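Local coordinates for sulfate adenylyltransferase (Allochromatium vinosum, PDB 4DNX), which catalyses the reaction of sulfate with ATP to give adenosine 5'-phosphosulfate and diphosphate, at residues 84-93 / 149-157; 326-334 / 341-349. All coordinates share one frame; numbering follows the deposited sequence.

Interaction 1 (84-93 / 149-157); sequences LCLLESADAI and FNSQGRTAI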
ATOM      1  N   LEU A  84     -26.317   1.217   2.161  1.00 16.02           N
ATOM      2  CA  LEU A  84     -27.167   0.472   3.096  1.00 15.20           C
ATOM      3  C   LEU A  84     -26.458  -0.761   3.643  1.00 15.53           C
ATOM      4  O   LEU A  84     -25.598  -1.386   2.984  1.00 15.00           O
ATOM      5  CB  LEU A  84     -28.467   0.055   2.400  1.00 17.04           C
ATOM      6  CG  LEU A  84     -29.506   1.172   2.182  1.00 18.67           C
ATOM      7  CD1 LEU A  84     -30.554   0.726   1.204  1.00 21.11           C
ATOM      8  CD2 LEU A  84     -30.180   1.552   3.536  1.00 19.50           C
ATOM      9  N   CYS A  85     -26.811  -1.107   4.880  1.00 14.35           N
ATOM     10  CA  CYS A  85     -26.431  -2.415   5.457  1.00 13.79           C
ATOM     11  C   CYS A  85     -27.721  -3.173   5.706  1.00 14.52           C
ATOM     12  O   CYS A  85     -28.387  -3.004   6.748  1.00 16.63           O
ATOM     13  CB  CYS A  85     -25.674  -2.233   6.789  1.00 14.23           C
ATOM     14  SG  CYS A  85     -25.159  -3.834   7.441  1.00 17.41           S
ATOM     15  N   LEU A  86     -28.086  -3.982   4.713  1.00 14.05           N
ATOM     16  CA  LEU A  86     -29.334  -4.751   4.760  1.00 14.79           C
ATOM     17  C   LEU A  86     -29.027  -6.166   5.206  1.00 14.70           C
ATOM     18  O   LEU A  86     -28.035  -6.745   4.782  1.00 15.00           O
ATOM     19  CB  LEU A  86     -29.969  -4.780   3.370  1.00 14.63           C
ATOM     20  CG  LEU A  86     -30.615  -3.467   2.900  1.00 16.54           C
ATOM     21  CD1 LEU A  86     -30.989  -3.543   1.424  1.00 18.17           C
ATOM     22  CD2 LEU A  86     -31.867  -3.251   3.722  1.00 18.00           C
ATOM     23  N   LEU A  87     -29.910  -6.720   6.031  1.00 15.03           N
ATOM     24  CA  LEU A  87     -29.737  -8.048   6.658  1.00 15.48           C
ATOM     25  C   LEU A  87     -31.078  -8.790   6.560  1.00 15.90           C
ATOM     26  O   LEU A  87     -32.149  -8.173   6.548  1.00 15.63           O
ATOM     27  CB  LEU A  87     -29.391  -7.879   8.122  1.00 16.05           C
ATOM     28  CG  LEU A  87     -28.105  -7.084   8.484  1.00 16.86           C
ATOM     29  CD1 LEU A  87     -28.100  -6.976  10.011  1.00 19.01           C
ATOM     30  CD2 LEU A  87     -26.861  -7.790   7.956  1.00 17.58           C
ATOM     31  N   GLU A  88     -31.021 -10.122   6.581  1.00 17.73           N
ATOM     32  CA  GLU A  88     -32.226 -10.912   6.641  1.00 19.97           C
ATOM     33  C   GLU A  88     -32.973 -10.652   7.974  1.00 22.91           C
ATOM     34  O   GLU A  88     -34.212 -10.552   8.025  1.00 23.00           O
ATOM     35  CB  GLU A  88     -31.826 -12.381   6.503  1.00 22.45           C
ATOM     36  CG  GLU A  88     -32.998 -13.335   6.519  1.00 26.24           C
ATOM     37  CD  GLU A  88     -34.023 -12.993   5.456  1.00 31.21           C
ATOM     38  OE1 GLU A  88     -33.607 -12.617   4.331  1.00 35.19           O
ATOM     39  OE2 GLU A  88     -35.241 -13.087   5.758  1.00 34.73           O
ATOM     40  N   SER A  89     -32.208 -10.508   9.052  1.00 25.13           N
ATOM     41  CA  SER A  89     -32.795 -10.274  10.374  1.00 28.57           C
ATOM     42  C   SER A  89     -31.813  -9.548  11.305  1.00 28.79           C
ATOM     43  O   SER A  89     -30.611  -9.733  11.193  1.00 29.83           O
ATOM     44  CB  SER A  89     -33.197 -11.622  10.989  1.00 34.15           C
ATOM     45  OG  SER A  89     -33.510 -11.467  12.354  1.00 34.46           O
ATOM     46  N   ALA A  90     -32.332  -8.755  12.239  1.00 30.17           N
ATOM     47  CA  ALA A  90     -31.483  -8.121  13.256  1.00 31.38           C
ATOM     48  C   ALA A  90     -31.568  -8.843  14.614  1.00 32.94           C
ATOM     49  O   ALA A  90     -31.169  -8.276  15.640  1.00 29.47           O
ATOM     50  CB  ALA A  90     -31.837  -6.637  13.397  1.00 33.39           C
ATOM     51  N   ASP A  91     -32.075 -10.083  14.621  1.00 34.95           N
ATOM     52  CA  ASP A  91     -32.235 -10.855  15.883  1.00 41.51           C
ATOM     53  C   ASP A  91     -30.949 -11.067  16.700  1.00 38.80           C
ATOM     54  O   ASP A  91     -30.973 -10.935  17.923  1.00 41.39           O
ATOM     55  CB  ASP A  91     -32.925 -12.212  15.642  1.00 48.25           C
ATOM     56  CG  ASP A  91     -34.389 -12.067  15.228  1.00 57.79           C
ATOM     57  OD1 ASP A  91     -35.007 -11.027  15.556  1.00 57.68           O
ATOM     58  OD2 ASP A  91     -34.919 -12.994  14.561  1.00 62.54           O
ATOM     59  N   ALA A  92     -29.843 -11.385  16.033  1.00 38.20           N
ATOM     60  CA  ALA A  92     -28.559 -11.573  16.724  1.00 37.23           C
ATOM     61  C   ALA A  92     -28.052 -10.314  17.446  1.00 35.62           C
ATOM     62  O   ALA A  92     -27.296 -10.409  18.394  1.00 35.59           O
ATOM     63  CB  ALA A  92     -27.495 -12.095  15.759  1.00 39.63           C
ATOM     64  N   ILE A  93     -28.475  -9.136  17.005  1.00 32.18           N
ATOM     65  CA  ILE A  93     -28.013  -7.893  17.625  1.00 31.78           C
ATOM     66  C   ILE A  93     -29.157  -7.085  18.260  1.00 35.29           C
ATOM     67  O   ILE A  93     -29.029  -5.866  18.490  1.00 34.54           O
ATOM     68  CB  ILE A  93     -27.267  -7.022  16.597  1.00 30.29           C
ATOM     69  CG1 ILE A  93     -28.168  -6.730  15.397  1.00 29.59           C
ATOM     70  CG2 ILE A  93     -25.945  -7.701  16.192  1.00 28.66           C
ATOM     71  CD1 ILE A  93     -27.625  -5.633  14.445  1.00 30.03           C
ATOM     72  N   PHE A 149     -29.153  -6.080  -5.175  1.00 16.09           N
ATOM     73  CA  PHE A 149     -29.684  -5.111  -4.206  1.00 16.47           C
ATOM     74  C   PHE A 149     -30.889  -5.718  -3.488  1.00 17.63           C
ATOM     75  O   PHE A 149     -31.063  -5.533  -2.278  1.00 17.63           O
ATOM     76  CB  PHE A 149     -30.088  -3.804  -4.954  1.00 17.10           C
ATOM     77  CG  PHE A 149     -30.598  -2.688  -4.049  1.00 17.49           C
ATOM     78  CD1 PHE A 149     -29.766  -2.135  -3.070  1.00 17.98           C
ATOM     79  CD2 PHE A 149     -31.909  -2.214  -4.172  1.00 19.49           C
ATOM     80  CE1 PHE A 149     -30.243  -1.090  -2.218  1.00 19.43           C
ATOM     81  CE2 PHE A 149     -32.396  -1.181  -3.341  1.00 20.89           C
ATOM     82  CZ  PHE A 149     -31.538  -0.623  -2.372  1.00 19.42           C
ATOM     83  N   ASN A 150     -31.689  -6.456  -4.245  1.00 17.67           N
ATOM     84  CA  ASN A 150     -32.938  -6.997  -3.735  1.00 18.21           C
ATOM     85  C   ASN A 150     -32.775  -8.380  -3.108  1.00 19.11           C
ATOM     86  O   ASN A 150     -33.778  -9.027  -2.740  1.00 20.28           O
ATOM     87  CB  ASN A 150     -33.982  -7.032  -4.862  1.00 20.36           C
ATOM     88  CG  ASN A 150     -34.570  -5.658  -5.121  1.00 20.94           C
ATOM     89  OD1 ASN A 150     -35.508  -5.240  -4.447  1.00 22.41           O
ATOM     90  ND2 ASN A 150     -33.996  -4.934  -6.071  1.00 21.08           N
ATOM     91  N   SER A 151     -31.528  -8.820  -2.964  1.00 17.91           N
ATOM     92  CA  SER A 151     -31.225 -10.181  -2.489  1.00 18.69           C
ATOM     93  C   SER A 151     -30.491 -10.195  -1.168  1.00 17.58           C
ATOM     94  O   SER A 151     -29.837 -11.191  -0.856  1.00 18.31           O
ATOM     95  CB  SER A 151     -30.406 -10.952  -3.532  1.00 20.14           C
ATOM     96  OG  SER A 151     -31.289 -11.396  -4.543  1.00 24.30           O
ATOM     97  N   GLN A 152     -30.650  -9.133  -0.380  1.00 16.56           N
ATOM     98  CA  GLN A 152     -29.863  -8.965   0.833  1.00 16.35           C
ATOM     99  C   GLN A 152     -30.679  -9.033   2.110  1.00 16.58           C
ATOM    100  O   GLN A 152     -30.099  -9.002   3.211  1.00 18.71           O
ATOM    101  CB  GLN A 152     -29.163  -7.611   0.835  1.00 16.11           C
ATOM    102  CG  GLN A 152     -28.207  -7.379  -0.358  1.00 16.80           C
ATOM    103  CD  GLN A 152     -27.656  -5.974  -0.316  1.00 18.43           C
ATOM    104  OE1 GLN A 152     -26.630  -5.736   0.308  1.00 19.65           O
ATOM    105  NE2 GLN A 152     -28.400  -5.007  -0.878  1.00 19.16           N
ATOM    106  N   GLY A 153     -31.988  -9.081   1.982  1.00 17.08           N
ATOM    107  CA  GLY A 153     -32.882  -8.961   3.117  1.00 17.44           C
ATOM    108  C   GLY A 153     -33.441  -7.552   3.204  1.00 17.81           C
ATOM    109  O   GLY A 153     -33.039  -6.662   2.409  1.00 18.63           O
ATOM    110  N   ARG A 154     -34.305  -7.324   4.195  1.00 18.51           N
ATOM    111  CA  ARG A 154     -35.095  -6.089   4.299  0.70 19.85           C
ATOM    112  C   ARG A 154     -34.951  -5.354   5.635  1.00 19.60           C
ATOM    113  O   ARG A 154     -35.699  -4.407   5.911  1.00 21.70           O
ATOM    114  CB  ARG A 154     -36.593  -6.396   4.057  0.70 21.66           C
ATOM    115  CG  ARG A 154     -36.898  -6.972   2.677  0.70 23.50           C
ATOM    116  CD  ARG A 154     -36.409  -6.053   1.554  0.70 24.52           C
ATOM    117  NE  ARG A 154     -37.147  -6.332   0.319  0.70 28.87           N
ATOM    118  CZ  ARG A 154     -38.461  -6.174   0.137  0.70 28.00           C
ATOM    119  NH1 ARG A 154     -39.264  -5.692   1.108  0.70 28.14           N
ATOM    120  NH2 ARG A 154     -38.962  -6.497  -1.040  0.70 28.50           N
ATOM    121  N   THR A 155     -33.996  -5.777   6.478  1.00 18.33           N
ATOM    122  CA  THR A 155     -33.727  -5.073   7.727  1.00 18.14           C
ATOM    123  C   THR A 155     -32.500  -4.184   7.543  1.00 17.31           C
ATOM    124  O   THR A 155     -31.400  -4.675   7.342  1.00 17.18           O
ATOM    125  CB  THR A 155     -33.492  -6.063   8.896  1.00 18.66           C
ATOM    126  OG1 THR A 155     -34.665  -6.875   9.079  1.00 22.00           O
ATOM    127  CG2 THR A 155     -33.237  -5.312  10.213  1.00 19.55           C
ATOM    128  N   ALA A 156     -32.700  -2.866   7.631  1.00 16.52           N
ATOM    129  CA  ALA A 156     -31.595  -1.913   7.467  1.00 15.77           C
ATOM    130  C   ALA A 156     -31.068  -1.491   8.834  1.00 16.65           C
ATOM    131  O   ALA A 156     -31.856  -1.058   9.699  1.00 18.62           O
ATOM    132  CB  ALA A 156     -32.095  -0.696   6.710  1.00 16.93           C
ATOM    133  N   ILE A 157     -29.761  -1.641   9.050  1.00 15.90           N
ATOM    134  CA  ILE A 157     -29.135  -1.145  10.287  1.00 16.01           C
ATOM    135  C   ILE A 157     -28.282   0.056   9.909  1.00 14.87           C
ATOM    136  O   ILE A 157     -27.571   0.045   8.866  1.00 13.85           O
ATOM    137  CB  ILE A 157     -28.357  -2.256  11.025  1.00 16.84           C
ATOM    138  CG1 ILE A 157     -27.225  -2.808  10.167  1.00 18.39           C
ATOM    139  CG2 ILE A 157     -29.342  -3.408  11.355  1.00 19.97           C
ATOM    140  CD1 ILE A 157     -26.247  -3.722  10.974  1.00 19.95           C
TER
HETATM  141  O   HOH W   1     -26.297  -3.943   2.279  1.00 18.66           O
HETATM  142  O   HOH W   2     -28.416   0.750   6.395  1.00 17.15           O
HETATM  143  O   HOH W   3     -35.483  -9.221   5.903  1.00 30.28           O
HETATM  144  O   HOH W   4     -36.517  -8.096   7.736  1.00 36.59           O
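Ile157 meets three residues of 84-93 with its branched side chain. Its CB carries CG1 into the position between the backbone N and the carbonyl carbon (chi1 61°), which lays CG1 against Cys85 SG at 3.6 Å. At the tip, CD1 touches both Cys85 SG and Leu87 CD1, while the other branch, CG2, reaches Leu87 CD1 and, 4.2 Å away, Ile93 CD1. Branching at CB suits this place, since CG1 and CD1 can meet the sulfur while CG2 and CD1 share Leu87 and Ile93; Ile99 of strand 98-102 also touches it. The backbones beneath form an antiparallel pairing in the PUA-like domain: Ile157 N donates to Cys85 O almost straight (169°), and Leu87 and Thr155 exchange two bonds. Opposite the single residue Leu87 stand two, Arg154 and Thr155, the mark of a classic beta bulge. Just before it, Gly153 takes backbone angles suited to a residue lacking CB; a CB would run into Leu87 O. Across the sheet from Leu87 and Thr155, Leu86 CD2 rests on Ala156 CB at 3.9 Å, where a residue as small as alanine lets the leucine branch come close. Leu84 CD1 comes in at the edge of the Phe149 ring, 3.9 Å from CE1. Gln152 NE2 donates to Phe149 O at 3.1 Å and bonds to Gln39 OE1, while its OE1 accepts one bond from a water and is hydrogen-bonded to Ser37 OG.

Interaction 2 (326-334 / 341-349); sequences EIFRADNTA and RVVMMRDAP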
ATOM      1  N   GLU A 326     -13.964  17.388 -13.355  1.00 16.28           N
ATOM      2  CA  GLU A 326     -14.527  17.599 -14.701  1.00 18.58           C
ATOM      3  C   GLU A 326     -14.493  16.280 -15.470  1.00 17.91           C
ATOM      4  O   GLU A 326     -13.650  15.442 -15.204  1.00 17.25           O
ATOM      5  CB  GLU A 326     -13.702  18.641 -15.460  1.00 22.33           C
ATOM      6  CG  GLU A 326     -13.828  20.043 -14.891  1.00 32.25           C
ATOM      7  CD  GLU A 326     -13.000  21.040 -15.668  1.00 43.00           C
ATOM      8  OE1 GLU A 326     -12.184  21.761 -15.036  1.00 51.80           O
ATOM      9  OE2 GLU A 326     -13.147  21.086 -16.917  1.00 47.80           O
ATOM     10  N   ILE A 327     -15.412  16.107 -16.424  1.00 17.57           N
ATOM     11  CA  ILE A 327     -15.461  14.873 -17.191  1.00 17.87           C
ATOM     12  C   ILE A 327     -14.766  15.106 -18.524  1.00 17.89           C
ATOM     13  O   ILE A 327     -15.037  16.113 -19.189  1.00 19.52           O
ATOM     14  CB  ILE A 327     -16.922  14.420 -17.446  1.00 17.82           C
ATOM     15  CG1 ILE A 327     -17.673  14.170 -16.105  1.00 17.23           C
ATOM     16  CG2 ILE A 327     -16.951  13.154 -18.370  1.00 17.21           C
ATOM     17  CD1 ILE A 327     -16.903  13.372 -15.037  1.00 15.83           C
ATOM     18  N   PHE A 328     -13.886  14.181 -18.898  1.00 16.83           N
ATOM     19  CA  PHE A 328     -13.387  14.104 -20.252  1.00 16.99           C
ATOM     20  C   PHE A 328     -14.276  13.099 -20.993  1.00 17.47           C
ATOM     21  O   PHE A 328     -14.319  11.924 -20.612  1.00 16.67           O
ATOM     22  CB  PHE A 328     -11.938  13.601 -20.305  1.00 15.82           C
ATOM     23  CG  PHE A 328     -11.417  13.508 -21.735  1.00 17.50           C
ATOM     24  CD1 PHE A 328     -11.454  12.313 -22.440  1.00 17.12           C
ATOM     25  CD2 PHE A 328     -10.957  14.653 -22.371  1.00 18.12           C
ATOM     26  CE1 PHE A 328     -10.990  12.265 -23.801  1.00 19.62           C
ATOM     27  CE2 PHE A 328     -10.487  14.603 -23.711  1.00 19.69           C
ATOM     28  CZ  PHE A 328     -10.518  13.407 -24.404  1.00 19.14           C
ATOM     29  N   ARG A 329     -14.980  13.574 -22.014  1.00 18.93           N
ATOM     30  CA  ARG A 329     -15.981  12.751 -22.704  1.00 20.16           C
ATOM     31  C   ARG A 329     -15.298  12.008 -23.841  1.00 20.66           C
ATOM     32  O   ARG A 329     -14.928  12.620 -24.847  1.00 22.09           O
ATOM     33  CB  ARG A 329     -17.114  13.636 -23.237  1.00 21.95           C
ATOM     34  CG  ARG A 329     -17.994  14.187 -22.141  1.00 23.21           C
ATOM     35  CD  ARG A 329     -19.077  15.143 -22.694  1.00 28.61           C
ATOM     36  NE  ARG A 329     -19.971  15.535 -21.601  1.00 32.55           N
ATOM     37  CZ  ARG A 329     -21.174  16.082 -21.767  1.00 36.10           C
ATOM     38  NH1 ARG A 329     -21.640  16.339 -22.983  1.00 38.03           N
ATOM     39  NH2 ARG A 329     -21.899  16.395 -20.706  1.00 36.37           N
ATOM     40  N   ALA A 330     -15.109  10.710 -23.643  1.00 19.33           N
ATOM     41  CA  ALA A 330     -14.468   9.844 -24.638  1.00 20.00           C
ATOM     42  C   ALA A 330     -15.489   9.184 -25.573  1.00 21.23           C
ATOM     43  O   ALA A 330     -16.705   9.234 -25.347  1.00 21.41           O
ATOM     44  CB  ALA A 330     -13.632   8.789 -23.935  1.00 18.13           C
ATOM     45  N   ASP A 331     -14.983   8.584 -26.650  1.00 22.21           N
ATOM     46  CA  ASP A 331     -15.807   7.866 -27.627  1.00 23.98           C
ATOM     47  C   ASP A 331     -14.890   6.830 -28.289  1.00 24.30           C
ATOM     48  O   ASP A 331     -13.684   6.764 -27.964  1.00 23.30           O
ATOM     49  CB  ASP A 331     -16.385   8.856 -28.640  1.00 26.43           C
ATOM     50  CG  ASP A 331     -17.609   8.323 -29.378  1.00 29.31           C
ATOM     51  OD1 ASP A 331     -17.830   7.099 -29.402  1.00 30.83           O
ATOM     52  OD2 ASP A 331     -18.340   9.149 -29.966  1.00 30.67           O
ATOM     53  N   ASN A 332     -15.453   6.024 -29.191  1.00 25.73           N
ATOM     54  CA  ASN A 332     -14.716   4.958 -29.882  1.00 27.09           C
ATOM     55  C   ASN A 332     -13.463   5.497 -30.580  1.00 24.30           C
ATOM     56  O   ASN A 332     -13.484   6.592 -31.159  1.00 24.25           O
ATOM     57  CB  ASN A 332     -15.592   4.299 -30.946  1.00 31.15           C
ATOM     58  CG  ASN A 332     -16.814   3.562 -30.364  1.00 35.03           C
ATOM     59  OD1 ASN A 332     -16.743   2.932 -29.309  1.00 38.05           O
ATOM     60  ND2 ASN A 332     -17.922   3.616 -31.094  1.00 41.68           N
ATOM     61  N   THR A 333     -12.393   4.716 -30.519  1.00 22.93           N
ATOM     62  CA  THR A 333     -11.128   5.060 -31.209  1.00 22.62           C
ATOM     63  C   THR A 333     -10.871   4.120 -32.374  1.00 22.46           C
ATOM     64  O   THR A 333     -11.489   3.053 -32.500  1.00 23.43           O
ATOM     65  CB  THR A 333      -9.892   4.930 -30.283  1.00 22.45           C
ATOM     66  OG1 THR A 333      -9.753   3.563 -29.849  1.00 24.61           O
ATOM     67  CG2 THR A 333      -9.961   5.838 -29.064  1.00 22.05           C
ATOM     68  N   ALA A 334      -9.949   4.520 -33.249  1.00 21.59           N
ATOM     69  CA  ALA A 334      -9.497   3.697 -34.369  1.00 21.97           C
ATOM     70  C   ALA A 334      -8.096   4.208 -34.702  1.00 21.13           C
ATOM     71  O   ALA A 334      -7.711   5.279 -34.246  1.00 20.00           O
ATOM     72  CB  ALA A 334     -10.399   3.854 -35.576  1.00 23.62           C
ATOM     73  N   ARG A 341      -1.682   7.328 -36.124  1.00 28.20           N
ATOM     74  CA  ARG A 341      -1.876   7.196 -34.722  1.00 28.30           C
ATOM     75  C   ARG A 341      -3.334   6.911 -34.436  1.00 25.21           C
ATOM     76  O   ARG A 341      -4.196   7.064 -35.307  1.00 24.42           O
ATOM     77  CB  ARG A 341      -1.454   8.468 -33.979  1.00 31.26           C
ATOM     78  CG  ARG A 341      -2.187   9.721 -34.399  1.00 35.89           C
ATOM     79  CD  ARG A 341      -1.641  10.844 -33.525  1.00 42.92           C
ATOM     80  NE  ARG A 341      -2.681  11.771 -33.117  1.00 46.65           N
ATOM     81  CZ  ARG A 341      -3.031  12.842 -33.818  1.00 48.17           C
ATOM     82  NH1 ARG A 341      -2.417  13.122 -34.958  1.00 47.98           N
ATOM     83  NH2 ARG A 341      -3.997  13.633 -33.369  1.00 51.13           N
ATOM     84  N   VAL A 342      -3.561   6.513 -33.195  1.00 23.31           N
ATOM     85  CA  VAL A 342      -4.882   6.231 -32.685  1.00 22.23           C
ATOM     86  C   VAL A 342      -5.599   7.553 -32.391  1.00 21.99           C
ATOM     87  O   VAL A 342      -5.017   8.458 -31.781  1.00 21.74           O
ATOM     88  CB  VAL A 342      -4.777   5.328 -31.470  1.00 22.11           C
ATOM     89  CG1 VAL A 342      -6.149   5.129 -30.850  1.00 21.08           C
ATOM     90  CG2 VAL A 342      -4.174   3.975 -31.894  1.00 24.83           C
ATOM     91  N   VAL A 343      -6.833   7.673 -32.867  1.00 21.96           N
ATOM     92  CA  VAL A 343      -7.638   8.873 -32.628  1.00 23.28           C
ATOM     93  C   VAL A 343      -9.055   8.462 -32.199  1.00 23.86           C
ATOM     94  O   VAL A 343      -9.481   7.312 -32.429  1.00 24.09           O
ATOM     95  CB  VAL A 343      -7.721   9.786 -33.875  1.00 23.98           C
ATOM     96  CG1 VAL A 343      -6.344  10.362 -34.218  1.00 23.90           C
ATOM     97  CG2 VAL A 343      -8.302   9.045 -35.110  1.00 25.07           C
ATOM     98  N   MET A 344      -9.777   9.399 -31.592  1.00 23.75           N
ATOM     99  CA  MET A 344     -11.230   9.273 -31.484  1.00 25.18           C
ATOM    100  C   MET A 344     -11.836   9.608 -32.851  1.00 26.94           C
ATOM    101  O   MET A 344     -11.645  10.694 -33.407  1.00 26.06           O
ATOM    102  CB  MET A 344     -11.787  10.191 -30.390  1.00 25.74           C
ATOM    103  CG  MET A 344     -11.824   9.503 -29.045  1.00 26.85           C
ATOM    104  SD  MET A 344     -12.296  10.630 -27.718  1.00 28.70           S
ATOM    105  CE  MET A 344     -10.969  11.838 -27.708  1.00 33.23           C
ATOM    106  N   MET A 345     -12.585   8.662 -33.395  1.00 28.95           N
ATOM    107  CA  MET A 345     -13.144   8.807 -34.738  1.00 33.42           C
ATOM    108  C   MET A 345     -13.966  10.097 -34.902  1.00 34.96           C
ATOM    109  O   MET A 345     -13.867  10.790 -35.922  1.00 34.54           O
ATOM    110  CB  MET A 345     -13.963   7.568 -35.080  1.00 35.25           C
ATOM    111  CG  MET A 345     -13.166   6.260 -34.976  1.00 36.68           C
ATOM    112  SD  MET A 345     -14.020   4.882 -35.770  1.00 41.48           S
ATOM    113  CE  MET A 345     -15.009   4.316 -34.406  1.00 38.79           C
ATOM    114  N   ARG A 346     -14.720  10.437 -33.856  1.00 36.51           N
ATOM    115  CA  ARG A 346     -15.574  11.634 -33.828  1.00 38.35           C
ATOM    116  C   ARG A 346     -14.782  12.934 -34.040  1.00 37.00           C
ATOM    117  O   ARG A 346     -15.323  13.917 -34.540  1.00 43.45           O
ATOM    118  CB  ARG A 346     -16.408  11.675 -32.523  1.00 39.05           C
ATOM    119  CG  ARG A 346     -15.604  11.863 -31.248  1.00 43.98           C
ATOM    120  CD  ARG A 346     -16.165  12.969 -30.334  1.00 45.12           C
ATOM    121  NE  ARG A 346     -15.133  13.470 -29.414  1.00 46.01           N
ATOM    122  CZ  ARG A 346     -15.176  13.383 -28.080  1.00 42.58           C
ATOM    123  NH1 ARG A 346     -16.214  12.826 -27.464  1.00 39.01           N
ATOM    124  NH2 ARG A 346     -14.173  13.870 -27.352  1.00 42.43           N
ATOM    125  N   ASP A 347     -13.495  12.909 -33.717  1.00 35.61           N
ATOM    126  CA  ASP A 347     -12.631  14.085 -33.768  1.00 38.58           C
ATOM    127  C   ASP A 347     -11.804  14.151 -35.045  1.00 44.22           C
ATOM    128  O   ASP A 347     -11.000  15.065 -35.219  1.00 46.58           O
ATOM    129  CB  ASP A 347     -11.730  14.136 -32.534  1.00 37.80           C
ATOM    130  CG  ASP A 347     -12.510  14.476 -31.263  1.00 38.48           C
ATOM    131  OD1 ASP A 347     -13.629  15.020 -31.398  1.00 41.21           O
ATOM    132  OD2 ASP A 347     -12.027  14.184 -30.141  1.00 41.11           O
ATOM    133  N   ALA A 348     -12.011  13.189 -35.937  1.00 47.39           N
ATOM    134  CA  ALA A 348     -11.404  13.231 -37.262  1.00 53.86           C
ATOM    135  C   ALA A 348     -12.512  13.229 -38.339  1.00 61.66           C
ATOM    136  O   ALA A 348     -12.691  12.236 -39.059  1.00 60.98           O
ATOM    137  CB  ALA A 348     -10.437  12.056 -37.442  1.00 50.56           C
ATOM    138  N   PRO A 349     -13.267  14.331 -38.441  1.00 71.03           N
ATOM    139  CA  PRO A 349     -14.428  14.359 -39.342  1.00 74.60           C
ATOM    140  C   PRO A 349     -14.037  14.429 -40.824  1.00 73.37           C
ATOM    141  O   PRO A 349     -14.885  14.214 -41.698  1.00 75.32           O
ATOM    142  CB  PRO A 349     -15.183  15.635 -38.914  1.00 76.72           C
ATOM    143  CG  PRO A 349     -14.446  16.174 -37.700  1.00 73.94           C
ATOM    144  CD  PRO A 349     -13.052  15.657 -37.835  1.00 75.51           C
TER
HETATM  145  O   HOH W   5     -18.536  11.922 -28.712  1.00 37.19           O
HETATM  146  O   HOH W   6     -15.288   8.489 -31.798  1.00 23.41           O
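Met344 and Phe328 meet at the apolar centre, the methyl CE of the methionine lying 3.7 Å from CZ at the edge of the ring. The ring is put there by a CG anti to the backbone N (chi1 179°), and helix 206-219 packs on it through Ala215 and Ala218. A long, unbranched thioether suits the place: CG lies near Asp331 O, SD is 3.8 Å from Ala330 CA, and the bend at chi3 (-63°) turns CE to the ring edge. Cutting Met344 back to an alanine is likely to take the methyl from that edge and open a gap beside Ala330. Farther along, Ala334 CB packs on Met345 CG at 3.7 Å, its small size letting the methionine lie close. Ala334 and Met344 belong to the beta hairpin of strands 333-336 and 341-344, in which Ala334 and Val343 form an antiparallel hydrogen-bonded pair, and Met345 N extends the pairing to Asn332 O as the chain turns into a 3-10 segment. At the polar edge Arg346 sends NH1 and NH2 end-on to a single atom, Arg329 O, each at 2.9 Å. The NH2 donor stands nearly in line with the carbonyl (175°), whereas NH1 comes from above its plane. Met344 SD lies 3.8 Å above the guanidinium plane, displaced toward the rim, and NE forms a salt bridge with Asp347 OD1, so an arginine's several N-H groups are used in different directions. A water joins NH1 to Asp331 OD2; OD1 has Asn332 N and Arg296 as partners.

Along the chain the two come one after the other, 84-157 first, and they lie on opposite sides of its centre, with their own centres 44 Å apart and nearest atoms about 23 Å apart. They share no sheet. The pairing of 84-93 with 149-157 joins strand 86-87 to strand 155-163 in the mixed sheet of the PUA-like domain. The contact of 326-334 with 341-349 instead runs from strand 326-329, at the edge of the parallel Rossmann-like sheet, into the small antiparallel sheet that follows it in the ATP-sulfurylase domain. Each contact thus lies within one family region, and the two do not touch.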